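Local coordinates for aminoglycoside N(6')acetyltransferase (Legionella pneumophila subsp. pneumophila, PDB 3F5B) that acetylates the 6'-amino group of aminoglycosides as a member of the GNAT acetyltransferase family, presumably drawing the acetyl group from acetyl-CoA, at the cyclohexane site. Sequence-based numbering; all coordinates share one arbitrary frame.

The cyclohexane site. Residues 98-100, 132, 134, 145. With CHX (cyclohexane), chain B.
Asp98, Leu99 and Phe100 are extended within strand 94-101, while Ile132 ends strand 129-132, Pro134 follows in a loop and Tyr145 belongs to helix 139-148. Between these elements sits a cyclohexane, possibly from crystallisation or purification, in a pocket of the GNAT fold; that it marks part of the active-site cleft is an inference. The protein hides 207 of its 235 Å² without any polar bond, so it is presumably held by shape and van der Waals contact. Phe100 presents a ring face: CHX C3 stands 4.1 Å above the ring plane, displaced toward the rim, and the rim atom CE1 lies 3.6 Å from CHX C2. This rotamer, CG anti to the carbonyl carbon (chi1 -52°), turns that face to the cyclohexane. Tyr145 comes from the other side, tip and edge first, with CHX C5 in its ring plane and 3.8 Å from CE2. One face of the same ring is backed by Ile132 CD1, 3.4 Å above the plane and toward the rim, which probably helps fix its tilt. Ile132, its CG1 anti to the backbone N (chi1 -158°), also brings CG1 to 4.0 Å from CHX C4. Pro134 adds an aliphatic wall, its CB 3.9 Å from CHX C5. Two oxygens make tight contacts that carry no weight: OD1 of the Asp98 carboxylate passes alongside CHX C3 at 3.2 Å, and the Tyr145 phenol OH lies 3.2 Å from CHX C4.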
ATOM      1  N   ASP A  98      -0.993  -0.967   2.561  1.00 31.12           N
ATOM      2  CA  ASP A  98       0.327  -1.564   2.721  1.00 33.89           C
ATOM      3  C   ASP A  98       0.847  -1.830   1.340  1.00 33.47           C
ATOM      4  O   ASP A  98       0.099  -2.342   0.490  1.00 31.07           O
ATOM      5  CB  ASP A  98       0.210  -2.914   3.362  1.00 38.47           C
ATOM      6  CG  ASP A  98       0.415  -2.876   4.824  1.00 43.67           C
ATOM      7  OD1 ASP A  98       1.563  -3.186   5.243  1.00 45.02           O
ATOM      8  OD2 ASP A  98      -0.568  -2.576   5.546  1.00 45.29           O
ATOM      9  N   LEU A  99       2.127  -1.545   1.112  1.00 31.62           N
ATOM     10  CA  LEU A  99       2.682  -1.820  -0.210  1.00 32.33           C
ATOM     11  C   LEU A  99       4.104  -2.350  -0.161  1.00 31.93           C
ATOM     12  O   LEU A  99       4.881  -2.017   0.756  1.00 31.79           O
ATOM     13  CB  LEU A  99       2.563  -0.596  -1.119  1.00 31.96           C
ATOM     14  CG  LEU A  99       3.382   0.628  -0.746  1.00 33.83           C
ATOM     15  CD1 LEU A  99       4.651   0.661  -1.601  1.00 34.05           C
ATOM     16  CD2 LEU A  99       2.599   1.937  -0.946  1.00 32.90           C
ATOM     17  N   PHE A 100       4.427  -3.137  -1.180  1.00 29.29           N
ATOM     18  CA  PHE A 100       5.679  -3.831  -1.290  1.00 29.10           C
ATOM     19  C   PHE A 100       6.136  -3.761  -2.735  1.00 29.58           C
ATOM     20  O   PHE A 100       5.499  -4.353  -3.638  1.00 28.39           O
ATOM     21  CB  PHE A 100       5.494  -5.298  -0.852  1.00 29.64           C
ATOM     22  CG  PHE A 100       4.848  -5.443   0.512  1.00 29.82           C
ATOM     23  CD1 PHE A 100       5.634  -5.433   1.676  1.00 31.13           C
ATOM     24  CD2 PHE A 100       3.470  -5.578   0.634  1.00 29.82           C
ATOM     25  CE1 PHE A 100       5.057  -5.541   2.942  1.00 30.77           C
ATOM     26  CE2 PHE A 100       2.869  -5.691   1.907  1.00 30.66           C
ATOM     27  CZ  PHE A 100       3.684  -5.681   3.068  1.00 32.38           C
ATOM     28  N   ILE A 132      -1.169   5.170   5.814  1.00 25.97           N
ATOM     29  CA  ILE A 132      -0.040   4.240   5.723  1.00 24.68           C
ATOM     30  C   ILE A 132       0.783   4.258   7.010  1.00 26.76           C
ATOM     31  O   ILE A 132       0.892   5.301   7.673  1.00 26.49           O
ATOM     32  CB  ILE A 132       0.815   4.506   4.453  1.00 24.14           C
ATOM     33  CG1 ILE A 132       1.623   3.267   4.083  1.00 24.29           C
ATOM     34  CG2 ILE A 132       1.661   5.771   4.578  1.00 23.08           C
ATOM     35  CD1 ILE A 132       1.938   3.182   2.527  1.00 28.07           C
ATOM     36  N   PRO A 134       4.309   3.026   8.293  1.00 26.23           N
ATOM     37  CA  PRO A 134       5.623   2.370   8.294  1.00 26.14           C
ATOM     38  C   PRO A 134       6.310   2.385   9.647  1.00 25.66           C
ATOM     39  O   PRO A 134       6.005   3.236  10.499  1.00 25.77           O
ATOM     40  CB  PRO A 134       6.424   3.214   7.301  1.00 25.87           C
ATOM     41  CG  PRO A 134       5.867   4.606   7.533  1.00 25.65           C
ATOM     42  CD  PRO A 134       4.373   4.343   7.625  1.00 25.19           C
ATOM     43  N   TYR A 145       6.990   8.065   1.319  1.00 26.31           N
ATOM     44  CA  TYR A 145       5.583   8.420   1.581  1.00 26.44           C
ATOM     45  C   TYR A 145       5.458   9.921   1.775  1.00 26.74           C
ATOM     46  O   TYR A 145       4.507  10.530   1.294  1.00 27.68           O
ATOM     47  CB  TYR A 145       5.010   7.663   2.789  1.00 27.29           C
ATOM     48  CG  TYR A 145       5.127   6.166   2.648  1.00 28.56           C
ATOM     49  CD1 TYR A 145       5.219   5.575   1.387  1.00 27.98           C
ATOM     50  CD2 TYR A 145       5.161   5.349   3.765  1.00 28.59           C
ATOM     51  CE1 TYR A 145       5.335   4.213   1.240  1.00 28.48           C
ATOM     52  CE2 TYR A 145       5.267   3.965   3.624  1.00 29.79           C
ATOM     53  CZ  TYR A 145       5.359   3.419   2.363  1.00 29.72           C
ATOM     54  OH  TYR A 145       5.467   2.074   2.200  1.00 31.54           O
TER
HETATM   55  C1  CHX B 182       5.976  -1.959   5.167  1.00 51.46           C
HETATM   56  C2  CHX B 182       5.341  -2.091   3.780  1.00 49.97           C
HETATM   57  C3  CHX B 182       3.917  -1.519   3.755  1.00 50.23           C
HETATM   58  C4  CHX B 182       3.920  -0.004   3.996  1.00 50.70           C
HETATM   59  C5  CHX B 182       5.058   0.453   4.928  1.00 50.10           C
HETATM   60  C6  CHX B 182       5.580  -0.646   5.874  1.00 50.60           C